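Protein phosphotransferase ChpT (Brucella abortus, PDB 4QPK) relays phosphoryl groups as a homodimeric histidine phosphotransferase, within a phosphorelay that controls growth, division and survival of the bacterium inside mammalian host cells. Local coordinates at residues B[99-104]-B[149-154]; B[129-134]-B[159-164]; B[164-169]-B[183-188]; B[193-198]-B[216-221]. All blocks are in the same frame, centred on the assembly; numbering follows the deposited sequence. Where two conformers were deposited one is given.

Contact 1 (B[99-104]-B[149-154]); sequences ARIAFG and LLLNML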
loop_
_atom_site.group_PDB
_atom_site.type_symbol
_atom_site.label_atom_id
_atom_site.label_comp_id
_atom_site.label_asym_id
_atom_site.label_seq_id
_atom_site.Cartn_x
_atom_site.Cartn_y
_atom_site.Cartn_z
ATOM N N ALA B 99 2.336 7.047 4.301
ATOM C CA ALA B 99 1.536 5.819 4.354
ATOM C C ALA B 99 2.270 4.691 5.084
ATOM O O ALA B 99 1.645 3.913 5.807
ATOM C CB ALA B 99 1.163 5.379 2.950
ATOM N N ARG B 100 3.584 4.634 4.907
ATOM C CA ARG B 100 4.433 3.611 5.521
ATOM C C ARG B 100 4.249 3.546 7.044
ATOM O O ARG B 100 4.286 2.463 7.647
ATOM C CB ARG B 100 5.899 3.916 5.171
ATOM C CG ARG B 100 6.848 2.751 5.098
ATOM C CD ARG B 100 8.227 3.259 4.673
ATOM N NE ARG B 100 9.342 2.585 5.342
ATOM C CZ ARG B 100 9.975 3.043 6.422
ATOM N NH1 ARG B 100 9.595 4.179 7.001
ATOM N NH2 ARG B 100 10.985 2.349 6.938
ATOM N N ILE B 101 4.051 4.710 7.661
ATOM C CA ILE B 101 3.851 4.797 9.105
ATOM C C ILE B 101 2.363 4.868 9.464
ATOM O O ILE B 101 1.927 4.180 10.379
ATOM C CB ILE B 101 4.581 6.032 9.703
ATOM C CG1 ILE B 101 6.067 5.992 9.336
ATOM C CG2 ILE B 101 4.440 6.064 11.237
ATOM C CD1 ILE B 101 6.903 7.121 9.966
ATOM N N ALA B 102 1.566 5.650 8.736
ATOM C CA ALA B 102 0.168 5.836 9.126
ATOM C C ALA B 102 -0.679 4.578 8.890
ATOM O O ALA B 102 -1.571 4.250 9.684
ATOM C CB ALA B 102 -0.443 7.018 8.374
ATOM N N PHE B 103 -0.381 3.868 7.810
ATOM C CA PHE B 103 -1.133 2.664 7.450
ATOM C C PHE B 103 -0.279 1.415 7.636
ATOM O O PHE B 103 -0.786 0.366 8.023
ATOM C CB PHE B 103 -1.625 2.717 5.991
ATOM C CG PHE B 103 -2.552 3.865 5.678
ATOM C CD1 PHE B 103 -3.418 4.380 6.621
ATOM C CD2 PHE B 103 -2.547 4.431 4.413
ATOM C CE1 PHE B 103 -4.267 5.440 6.304
ATOM C CE2 PHE B 103 -3.383 5.486 4.094
ATOM C CZ PHE B 103 -4.245 5.989 5.042
ATOM N N GLY B 104 1.012 1.534 7.333
ATOM C CA GLY B 104 1.964 0.434 7.389
ATOM C C GLY B 104 2.505 0.102 8.772
ATOM O O GLY B 104 2.024 0.590 9.796
ATOM N N LEU B 149 -2.708 6.254 15.172
ATOM C CA LEU B 149 -3.938 7.010 15.398
ATOM C C LEU B 149 -3.686 8.510 15.155
ATOM O O LEU B 149 -4.442 9.163 14.442
ATOM C CB LEU B 149 -4.469 6.774 16.818
ATOM C CG LEU B 149 -5.572 7.746 17.256
ATOM C CD1 LEU B 149 -6.815 7.568 16.399
ATOM C CD2 LEU B 149 -5.891 7.519 18.745
ATOM N N LEU B 150 -2.605 9.029 15.737
ATOM C CA LEU B 150 -2.237 10.430 15.569
ATOM C C LEU B 150 -2.155 10.822 14.086
ATOM O O LEU B 150 -2.780 11.794 13.658
ATOM C CB LEU B 150 -0.906 10.711 16.293
ATOM C CG LEU B 150 -0.201 12.060 16.070
ATOM C CD1 LEU B 150 -1.072 13.223 16.484
ATOM C CD2 LEU B 150 1.128 12.075 16.818
ATOM N N LEU B 151 -1.400 10.065 13.293
ATOM C CA LEU B 151 -1.246 10.401 11.882
ATOM C C LEU B 151 -2.576 10.295 11.131
ATOM O O LEU B 151 -2.850 11.084 10.234
ATOM C CB LEU B 151 -0.191 9.509 11.219
ATOM C CG LEU B 151 1.245 9.759 11.677
ATOM C CD1 LEU B 151 2.172 8.760 10.982
ATOM C CD2 LEU B 151 1.686 11.178 11.352
ATOM N N ASN B 152 -3.406 9.321 11.491
ATOM C CA ASN B 152 -4.699 9.201 10.832
ATOM C C ASN B 152 -5.656 10.336 11.209
ATOM O O ASN B 152 -6.485 10.740 10.403
ATOM C CB ASN B 152 -5.328 7.845 11.135
ATOM C CG ASN B 152 -4.832 6.769 10.175
ATOM O OD1 ASN B 152 -5.396 6.585 9.095
ATOM N ND2 ASN B 152 -3.754 6.099 10.544
ATOM N N MET B 153 -5.522 10.854 12.420
ATOM C CA MET B 153 -6.281 12.027 12.823
ATOM C C MET B 153 -5.883 13.254 11.988
ATOM O O MET B 153 -6.702 14.135 11.768
ATOM C CB MET B 153 -6.079 12.305 14.320
ATOM C CG MET B 153 -6.793 11.309 15.201
ATOM S SD MET B 153 -6.490 11.540 16.960
ATOM C CE MET B 153 -7.392 13.043 17.332
ATOM N N LEU B 154 -4.629 13.323 11.525
ATOM C CA LEU B 154 -4.236 14.423 10.638
ATOM C C LEU B 154 -5.021 14.368 9.341
ATOM O O LEU B 154 -5.389 15.396 8.775
ATOM C CB LEU B 154 -2.745 14.363 10.306
ATOM C CG LEU B 154 -1.777 14.260 11.470
ATOM C CD1 LEU B 154 -0.341 14.401 10.949
ATOM C CD2 LEU B 154 -2.115 15.294 12.520
#
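N152 and A102 make the polar part of this contact. The amide nitrogen N152 ND2 donates to A102 O at 3.0 Å, near the C-terminal end of helix 78-102. The acceptor lies close to the amide plane of N152, but the donor stands 42° out of the carbonyl plane, and the bond is bent, with an N-H...O angle well short of linear. ND2 also serves K148 O, and N152 OD1 is bonded to Q214 NE2, so both ends of the buried amide are held and its rotation is fixed. K148 NZ in turn bonds the carbonyl oxygens of F103 and G104.

An aromatic contact uses the same amide. N152 OD1 sits 3.2 Å from F103 CE1, at the ring edge and near the ring plane, where the C-H dipoles would be mildly favourable; ring and amide planes are 44° apart.

The apolar part falls to L151. Its CG is anti to the carbonyl carbon (chi1 -69°), and of its two methyls CD1 does the touching, at 3.5 Å from I101 CG2. Its CB meets A102 CB at 3.8 Å, which lets the backbones come within 5.5 Å between the CA atoms of A102 and L151. V121 covers I101 as well, from helix 115-126.

On another side, A99 and F103 pack on C55 and C51 of the second subunit. The contact joins the C-terminal end of helix 78-102, in the dimerization and histidine phosphotransfer (DHp) region, to helix 144-160 of the C-terminal domain, consistent with the histidine-kinase-like build of ChpT.

Contact 2 (B[129-134]-B[159-164]); sequences EKPEFT and GAIPRG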
loop_
_atom_site.group_PDB
_atom_site.type_symbol
_atom_site.label_atom_id
_atom_site.label_comp_id
_atom_site.label_asym_id
_atom_site.label_seq_id
_atom_site.Cartn_x
_atom_site.Cartn_y
_atom_site.Cartn_z
ATOM N N GLU B 129 -0.153 19.442 0.678
ATOM C CA GLU B 129 -1.560 19.638 0.994
ATOM C C GLU B 129 -1.838 21.130 1.185
ATOM O O GLU B 129 -0.910 21.927 1.327
ATOM C CB GLU B 129 -1.974 18.854 2.239
ATOM C CG GLU B 129 -1.896 17.343 2.067
ATOM C CD GLU B 129 -2.946 16.795 1.107
ATOM O OE1 GLU B 129 -4.097 17.280 1.120
ATOM O OE2 GLU B 129 -2.620 15.853 0.352
ATOM N N LYS B 130 -3.117 21.491 1.178
ATOM C CA LYS B 130 -3.528 22.891 1.274
ATOM C C LYS B 130 -3.198 23.563 2.608
ATOM O O LYS B 130 -2.681 24.675 2.618
ATOM C CB LYS B 130 -5.033 23.021 1.027
ATOM C CG LYS B 130 -5.491 22.738 -0.394
ATOM C CD LYS B 130 -7.015 22.730 -0.442
ATOM C CE LYS B 130 -7.541 22.819 -1.858
ATOM N NZ LYS B 130 -9.028 22.773 -1.872
ATOM N N PRO B 131 -3.511 22.914 3.744
ATOM C CA PRO B 131 -3.379 23.731 4.957
ATOM C C PRO B 131 -1.949 24.082 5.361
ATOM O O PRO B 131 -1.004 23.348 5.064
ATOM C CB PRO B 131 -4.027 22.855 6.038
ATOM C CG PRO B 131 -3.931 21.481 5.531
ATOM C CD PRO B 131 -4.049 21.573 4.039
ATOM N N GLU B 132 -1.804 25.213 6.045
ATOM C CA GLU B 132 -0.556 25.537 6.716
ATOM C C GLU B 132 -0.448 24.589 7.896
ATOM O O GLU B 132 -1.376 24.487 8.694
ATOM C CB GLU B 132 -0.529 27.000 7.182
ATOM N N PHE B 133 0.690 23.919 8.018
ATOM C CA PHE B 133 0.829 22.821 8.966
ATOM C C PHE B 133 1.828 23.144 10.071
ATOM O O PHE B 133 2.948 23.568 9.789
ATOM C CB PHE B 133 1.268 21.551 8.215
ATOM C CG PHE B 133 1.409 20.335 9.094
ATOM C CD1 PHE B 133 0.292 19.668 9.568
ATOM C CD2 PHE B 133 2.663 19.847 9.430
ATOM C CE1 PHE B 133 0.417 18.552 10.379
ATOM C CE2 PHE B 133 2.804 18.719 10.226
ATOM C CZ PHE B 133 1.679 18.070 10.711
ATOM N N THR B 134 1.422 22.940 11.324
ATOM C CA THR B 134 2.326 23.097 12.463
ATOM C C THR B 134 2.226 21.920 13.430
ATOM O O THR B 134 1.175 21.295 13.575
ATOM C CB THR B 134 2.056 24.403 13.265
ATOM O OG1 THR B 134 0.688 24.438 13.693
ATOM C CG2 THR B 134 2.348 25.632 12.433
ATOM N N GLY B 159 -9.357 16.603 5.980
ATOM C CA GLY B 159 -10.660 16.450 5.351
ATOM C C GLY B 159 -11.688 17.453 5.846
ATOM O O GLY B 159 -12.669 17.745 5.157
ATOM N N ALA B 160 -11.466 17.989 7.042
ATOM C CA ALA B 160 -12.430 18.899 7.671
ATOM C C ALA B 160 -12.304 20.334 7.149
ATOM O O ALA B 160 -13.198 21.161 7.371
ATOM C CB ALA B 160 -12.270 18.873 9.192
ATOM N N ILE B 161 -11.198 20.633 6.469
ATOM C CA ILE B 161 -11.006 21.957 5.865
ATOM C C ILE B 161 -10.687 21.816 4.371
ATOM O O ILE B 161 -9.560 22.053 3.940
ATOM C CB ILE B 161 -9.891 22.767 6.574
ATOM C CG1 ILE B 161 -8.678 21.889 6.896
ATOM C CG2 ILE B 161 -10.424 23.406 7.863
ATOM C CD1 ILE B 161 -7.468 22.691 7.365
ATOM N N PRO B 162 -11.698 21.433 3.578
ATOM C CA PRO B 162 -11.488 21.112 2.161
ATOM C C PRO B 162 -11.104 22.317 1.305
ATOM O O PRO B 162 -10.608 22.120 0.196
ATOM C CB PRO B 162 -12.838 20.532 1.734
ATOM C CG PRO B 162 -13.816 21.138 2.662
ATOM C CD PRO B 162 -13.106 21.264 3.979
ATOM N N ARG B 163 -11.301 23.536 1.801
ATOM C CA ARG B 163 -10.858 24.702 1.049
ATOM C C ARG B 163 -9.564 25.272 1.627
ATOM O O ARG B 163 -9.175 26.392 1.314
ATOM C CB ARG B 163 -11.949 25.780 1.021
ATOM C CG ARG B 163 -13.198 25.369 0.245
ATOM C CD ARG B 163 -13.766 26.547 -0.546
ATOM N NE ARG B 163 -14.464 26.110 -1.755
ATOM C CZ ARG B 163 -15.783 26.143 -1.916
ATOM N NH1 ARG B 163 -16.554 26.650 -0.965
ATOM N NH2 ARG B 163 -16.328 25.726 -3.053
ATOM N N GLY B 164 -8.889 24.484 2.456
ATOM C CA GLY B 164 -7.631 24.909 3.036
ATOM C C GLY B 164 -7.793 25.625 4.358
ATOM O O GLY B 164 -8.875 25.633 4.948
#
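The flat carbonyl group of P162 receives K130 in its own plane: K130 NZ lies 2.7 Å from P162 O, with a C=O...N angle of 153°. The puckered ring of P131 offers its CB corner to I161, whose CD1 is 3.7 Å from P131 CB and 4.2 Å from P131 CG. F126 and L167 also pack on P131.

K130 reaches its acceptor through an extended chain that runs alongside the turn. Its CB passes G164 CA at 3.8 Å, and its CD comes within 3.7 Å of P162 O before NZ makes the bond. On the I161 side, CG1 is placed between the backbone N and the carbonyl carbon (chi1 42°), the crowded position, and from there CD1 extends to the proline.

I161 to G164 form a type I beta turn, closed by G164 N to I161 O at 2.9 Å. G164 has a positive phi of 90° and no side chain, so K130 can lie close against its backbone. The turn follows helix 144-160 and leads into strand 166-173, next to the entry of strand 132-136. These two parallel neighbours, with helix 144-160 in the connection between them, form a beta-alpha-beta crossover in the alpha/beta sandwich of the histidine-kinase-like domain.

Contact 3 (B[164-169]-B[183-188]); sequences GGSLAV and TVKGRM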
loop_
_atom_site.group_PDB
_atom_site.type_symbol
_atom_site.label_atom_id
_atom_site.label_comp_id
_atom_site.label_asym_id
_atom_site.label_seq_id
_atom_site.Cartn_x
_atom_site.Cartn_y
_atom_site.Cartn_z
ATOM N N GLY B 164 -8.889 24.484 2.456
ATOM C CA GLY B 164 -7.631 24.909 3.036
ATOM C C GLY B 164 -7.793 25.625 4.358
ATOM O O GLY B 164 -8.875 25.633 4.948
ATOM N N GLY B 165 -6.704 26.236 4.814
ATOM C CA GLY B 165 -6.682 26.890 6.105
ATOM C C GLY B 165 -5.446 26.486 6.879
ATOM O O GLY B 165 -4.331 26.511 6.352
ATOM N N SER B 166 -5.640 26.126 8.141
ATOM C CA SER B 166 -4.533 25.684 8.967
ATOM C C SER B 166 -4.881 24.400 9.709
ATOM O O SER B 166 -6.027 24.180 10.108
ATOM C CB SER B 166 -4.143 26.780 9.960
ATOM O OG SER B 166 -5.239 27.103 10.799
ATOM N N LEU B 167 -3.877 23.544 9.865
ATOM C CA LEU B 167 -4.008 22.333 10.651
ATOM C C LEU B 167 -2.855 22.349 11.639
ATOM O O LEU B 167 -1.684 22.376 11.250
ATOM C CB LEU B 167 -3.994 21.066 9.767
ATOM C CG LEU B 167 -4.320 19.744 10.484
ATOM C CD1 LEU B 167 -4.829 18.719 9.465
ATOM C CD2 LEU B 167 -3.130 19.156 11.247
ATOM N N ALA B 168 -3.188 22.364 12.924
ATOM C CA ALA B 168 -2.182 22.458 13.977
ATOM C C ALA B 168 -2.272 21.243 14.881
ATOM O O ALA B 168 -3.350 20.893 15.362
ATOM C CB ALA B 168 -2.369 23.738 14.795
ATOM N N VAL B 169 -1.126 20.619 15.108
ATOM C CA VAL B 169 -1.016 19.449 15.970
ATOM C C VAL B 169 -0.363 19.799 17.289
ATOM O O VAL B 169 0.669 20.474 17.299
ATOM C CB VAL B 169 -0.167 18.355 15.293
ATOM C CG1 VAL B 169 -0.194 17.075 16.130
ATOM C CG2 VAL B 169 -0.678 18.098 13.911
ATOM N N THR B 183 -6.233 20.740 15.633
ATOM C CA THR B 183 -7.109 21.898 15.496
ATOM C C THR B 183 -7.088 22.440 14.074
ATOM O O THR B 183 -6.025 22.788 13.553
ATOM C CB THR B 183 -6.700 23.025 16.470
ATOM O OG1 THR B 183 -6.630 22.507 17.802
ATOM C CG2 THR B 183 -7.733 24.152 16.419
ATOM N N VAL B 184 -8.255 22.493 13.440
ATOM C CA VAL B 184 -8.337 23.019 12.084
ATOM C C VAL B 184 -9.215 24.268 11.976
ATOM O O VAL B 184 -10.234 24.408 12.657
ATOM C CB VAL B 184 -8.844 21.950 11.080
ATOM C CG1 VAL B 184 -7.819 20.822 10.955
ATOM C CG2 VAL B 184 -10.201 21.396 11.497
ATOM N N LYS B 185 -8.758 25.177 11.124
ATOM C CA LYS B 185 -9.450 26.426 10.798
ATOM C C LYS B 185 -9.366 26.655 9.311
ATOM O O LYS B 185 -8.340 26.372 8.706
ATOM C CB LYS B 185 -8.830 27.601 11.550
ATOM C CG LYS B 185 -9.246 27.604 12.972
ATOM C CD LYS B 185 -8.252 28.201 13.924
ATOM C CE LYS B 185 -8.849 27.987 15.294
ATOM N NZ LYS B 185 -8.031 27.926 16.476
ATOM N N GLY B 186 -10.438 27.176 8.722
ATOM C CA GLY B 186 -10.439 27.481 7.302
ATOM C C GLY B 186 -11.789 28.002 6.853
ATOM O O GLY B 186 -12.763 27.914 7.601
ATOM N N ARG B 187 -11.863 28.505 5.622
ATOM C CA ARG B 187 -13.096 29.116 5.130
ATOM C C ARG B 187 -14.227 28.093 5.067
ATOM O O ARG B 187 -15.392 28.427 5.302
ATOM C CB ARG B 187 -12.888 29.759 3.759
ATOM C CG ARG B 187 -14.177 30.321 3.164
ATOM C CD ARG B 187 -13.981 30.973 1.798
ATOM N NE ARG B 187 -12.616 31.444 1.591
ATOM C CZ ARG B 187 -12.305 32.564 0.944
ATOM N NH1 ARG B 187 -13.264 33.337 0.452
ATOM N NH2 ARG B 187 -11.036 32.919 0.805
ATOM N N MET B 188 -13.892 26.843 4.766
ATOM C CA MET B 188 -14.889 25.796 4.892
ATOM C C MET B 188 -14.516 24.872 6.039
ATOM O O MET B 188 -13.454 24.258 6.051
ATOM C CB MET B 188 -15.039 25.003 3.600
ATOM C CG MET B 188 -16.176 23.997 3.687
ATOM S SD MET B 188 -16.510 23.125 2.150
ATOM C CE MET B 188 -17.187 24.433 1.144
HETATM O O HOH W 1 -11.395 25.103 4.254
HETATM O O HOH W 2 -5.649 25.501 13.319
HETATM O O HOH W 3 -4.116 21.642 18.188
#
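L167 and V184 lie side by side and point the same way from their non-hydrogen-bonded pair. V184 CG1 approaches L167 CG to 3.7 Å, and its contacts also take in CB and CD1 of the leucine. This is the buried face: V184 further meets A160 and I161, while L167 meets F133. V184 CG1 takes its place by lying anti to the carbonyl carbon (chi1 -66°).

On the other face S166 stands beside K185 and A168 beside T183, two hydrogen-bonded pairs. S166 OG, in the conformer given, lies 3.7 Å from K185 CB, and a water bridges S166 OG and T183 O, donating to the latter. The lysine chain leads away from the serine to a salt bridge between its NZ and D237. Beside the A168-T183 pair another water links T183 OG1 to A168 O, donating to the latter at 3.0 Å.

These pairs belong to the beta hairpin of strands 166-173 and 178-185, the second and third strands across the mixed sheet of the kinase-like domain; strand 132-136 flanks it beyond L167 and strand 238-242 beyond V184. The segment axes are 4.8 Å apart and run antiparallel, at 167° between their N-to-C directions. S166 and K185 exchange backbone bonds, S166 N to K185 O at 2.8 Å, as do A168 and T183, with T183 N to A168 O at 2.9 Å and nearly straight (174°).

At the open end of the hairpin G165 and G186 face each other without side chains, which lets G165 CA come to 3.1 Å from K185 O in a CA-H...O contact. Past them, a water donates to G164 O at 2.7 Å and accepts from M188 N.

Contact 4 (B[193-198]-B[216-221]); sequences PKFLEL and YYTLLL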
loop_
_atom_site.group_PDB
_atom_site.type_symbol
_atom_site.label_atom_id
_atom_site.label_comp_id
_atom_site.label_asym_id
_atom_site.label_seq_id
_atom_site.Cartn_x
_atom_site.Cartn_y
_atom_site.Cartn_z
ATOM N N PRO B 193 -18.406 13.789 6.903
ATOM C CA PRO B 193 -19.673 13.110 7.205
ATOM C C PRO B 193 -19.522 11.622 7.540
ATOM O O PRO B 193 -20.195 11.135 8.446
ATOM C CB PRO B 193 -20.475 13.288 5.908
ATOM C CG PRO B 193 -19.900 14.496 5.270
ATOM C CD PRO B 193 -18.439 14.458 5.593
ATOM N N LYS B 194 -18.653 10.918 6.820
ATOM C CA LYS B 194 -18.453 9.494 7.058
ATOM C C LYS B 194 -17.821 9.263 8.426
ATOM O O LYS B 194 -18.188 8.337 9.143
ATOM C CB LYS B 194 -17.579 8.875 5.956
ATOM N N PHE B 195 -16.868 10.112 8.789
ATOM C CA PHE B 195 -16.252 10.001 10.099
ATOM C C PHE B 195 -17.288 10.297 11.190
ATOM O O PHE B 195 -17.375 9.574 12.179
ATOM C CB PHE B 195 -15.055 10.950 10.225
ATOM C CG PHE B 195 -14.335 10.833 11.534
ATOM C CD1 PHE B 195 -13.512 9.748 11.789
ATOM C CD2 PHE B 195 -14.495 11.793 12.522
ATOM C CE1 PHE B 195 -12.856 9.621 12.999
ATOM C CE2 PHE B 195 -13.848 11.671 13.735
ATOM C CZ PHE B 195 -13.020 10.584 13.976
ATOM N N LEU B 196 -18.064 11.359 11.003
ATOM C CA LEU B 196 -19.074 11.751 11.986
ATOM C C LEU B 196 -20.048 10.597 12.221
ATOM O O LEU B 196 -20.315 10.207 13.359
ATOM C CB LEU B 196 -19.817 13.004 11.521
ATOM C CG LEU B 196 -20.756 13.669 12.532
ATOM C CD1 LEU B 196 -19.995 14.166 13.760
ATOM C CD2 LEU B 196 -21.513 14.806 11.870
ATOM N N GLU B 197 -20.530 10.037 11.117
ATOM C CA GLU B 197 -21.414 8.875 11.114
ATOM C C GLU B 197 -20.871 7.688 11.909
ATOM O O GLU B 197 -21.503 7.212 12.851
ATOM C CB GLU B 197 -21.645 8.453 9.660
ATOM C CG GLU B 197 -22.579 7.288 9.452
ATOM C CD GLU B 197 -22.711 6.940 7.976
ATOM O OE1 GLU B 197 -21.708 7.082 7.242
ATOM O OE2 GLU B 197 -23.811 6.538 7.548
ATOM N N LEU B 198 -19.687 7.217 11.530
ATOM C CA LEU B 198 -19.078 6.069 12.191
ATOM C C LEU B 198 -18.744 6.350 13.658
ATOM O O LEU B 198 -18.941 5.499 14.526
ATOM C CB LEU B 198 -17.820 5.643 11.440
ATOM C CG LEU B 198 -18.092 5.123 10.035
ATOM C CD1 LEU B 198 -16.788 4.972 9.254
ATOM C CD2 LEU B 198 -18.848 3.802 10.121
ATOM N N TYR B 216 -12.833 4.721 9.060
ATOM C CA TYR B 216 -13.071 3.465 9.757
ATOM C C TYR B 216 -11.812 3.028 10.491
ATOM O O TYR B 216 -11.834 2.710 11.683
ATOM C CB TYR B 216 -13.528 2.385 8.765
ATOM C CG TYR B 216 -13.533 1.000 9.366
ATOM C CD1 TYR B 216 -14.612 0.538 10.104
ATOM C CD2 TYR B 216 -12.431 0.166 9.220
ATOM C CE1 TYR B 216 -14.598 -0.733 10.665
ATOM C CE2 TYR B 216 -12.405 -1.097 9.783
ATOM C CZ TYR B 216 -13.487 -1.543 10.499
ATOM O OH TYR B 216 -13.443 -2.809 11.054
ATOM N N TYR B 217 -10.697 3.056 9.770
ATOM C CA TYR B 217 -9.407 2.636 10.305
ATOM C C TYR B 217 -8.966 3.494 11.490
ATOM O O TYR B 217 -8.395 2.988 12.473
ATOM C CB TYR B 217 -8.365 2.693 9.184
ATOM C CG TYR B 217 -6.980 2.168 9.535
ATOM C CD1 TYR B 217 -6.782 0.855 9.930
ATOM C CD2 TYR B 217 -5.862 2.991 9.420
ATOM C CE1 TYR B 217 -5.511 0.382 10.229
ATOM C CE2 TYR B 217 -4.590 2.526 9.718
ATOM C CZ TYR B 217 -4.418 1.221 10.117
ATOM O OH TYR B 217 -3.146 0.774 10.406
ATOM N N THR B 218 -9.223 4.793 11.392
ATOM C CA THR B 218 -8.889 5.719 12.471
ATOM C C THR B 218 -9.584 5.302 13.775
ATOM O O THR B 218 -8.958 5.225 14.834
ATOM C CB THR B 218 -9.296 7.162 12.105
ATOM O OG1 THR B 218 -8.633 7.557 10.889
ATOM C CG2 THR B 218 -8.922 8.126 13.231
ATOM N N LEU B 219 -10.876 5.004 13.676
ATOM C CA LEU B 219 -11.661 4.595 14.843
ATOM C C LEU B 219 -11.194 3.238 15.365
ATOM O O LEU B 219 -11.145 3.010 16.571
ATOM C CB LEU B 219 -13.148 4.556 14.486
ATOM C CG LEU B 219 -13.717 5.938 14.151
ATOM C CD1 LEU B 219 -15.039 5.818 13.429
ATOM C CD2 LEU B 219 -13.869 6.801 15.406
ATOM N N LEU B 220 -10.843 2.341 14.447
ATOM C CA LEU B 220 -10.343 1.028 14.819
ATOM C C LEU B 220 -9.039 1.132 15.616
ATOM O O LEU B 220 -8.848 0.413 16.606
ATOM C CB LEU B 220 -10.123 0.178 13.562
ATOM C CG LEU B 220 -9.871 -1.315 13.708
ATOM C CD1 LEU B 220 -11.100 -1.990 14.298
ATOM C CD2 LEU B 220 -9.540 -1.904 12.346
ATOM N N LEU B 221 -8.154 2.031 15.190
ATOM C CA LEU B 221 -6.896 2.250 15.892
ATOM C C LEU B 221 -7.153 2.816 17.288
ATOM O O LEU B 221 -6.533 2.393 18.254
ATOM C CB LEU B 221 -5.979 3.200 15.103
ATOM C CG LEU B 221 -5.366 2.654 13.815
ATOM C CD1 LEU B 221 -4.733 3.807 13.038
ATOM C CD2 LEU B 221 -4.333 1.586 14.120
#
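Two different first torsions bring F195 and L219 together. The phenylalanine puts CG anti to its backbone N (chi1 -177°), which swings the ring end toward the other helix, whereas L219 has CG anti to the carbonyl carbon (chi1 -65°) and sends both methyls across to helix 193-199.

The methyls divide the work. L219 CD2 meets the ring at F195 CE1, 3.8 Å away, and comes near CZ too; the approach is oblique to the ring. L219 CD1 turns the other way and presses on L198 CB at 3.4 Å, tighter than ordinary van der Waals contact. L219 is thus wedged between F195 and L198, about one turn of the helix apart. T218 adds its methyl, with CG2 4.2 Å from F195 CE1.

L198 reaches past L219 toward the preceding turn, where its CD1 lies 4.0 Å from Y216 N and 4.2 Å from Y216 CB. The axes of segments 193-198 and 216-221 stand 10.1 Å apart at their closest approach and cross at -38°. Both helices, 193-199 and 213-225, belong to the histidine-kinase-like C-terminal domain and pack beside its sheet, where F195 and T218 rest on I229 of the outermost strand 229-233 and I231 also covers F195.

The polar ends look away from the interface: Y216 OH binds L41 N, and T218 OG1 binds Q214 O of its own helix. With no hydrogen bond across it, the contact rests on methyl, methylene and ring surfaces, so the fit probably depends on shape and burial rather than on directional bonds.

Contacts 2 and 3 are the nearest pair, their centres about 5 Å apart: they share G164, and strands 132-136 and 166-173 join them in one sheet. The centre of contact 1 is about 16 Å from that of contact 2 and about 19 Å from that of contact 3, yet it touches both, since helix 144-160 runs from it to the turn of contact 2 and packs on the sheet. Contact 4, centred about 14 Å from contact 1, meets it through helix 213-225, but does not touch contacts 2 or 3. Along the chain contacts 1 and 2 interleave, and 3 and 4 follow in series. Helix 144-160 therefore links the kinase-like sheet to helix 78-102 of the DHp region, and contacts 1 and 4 both adjoin the second subunit.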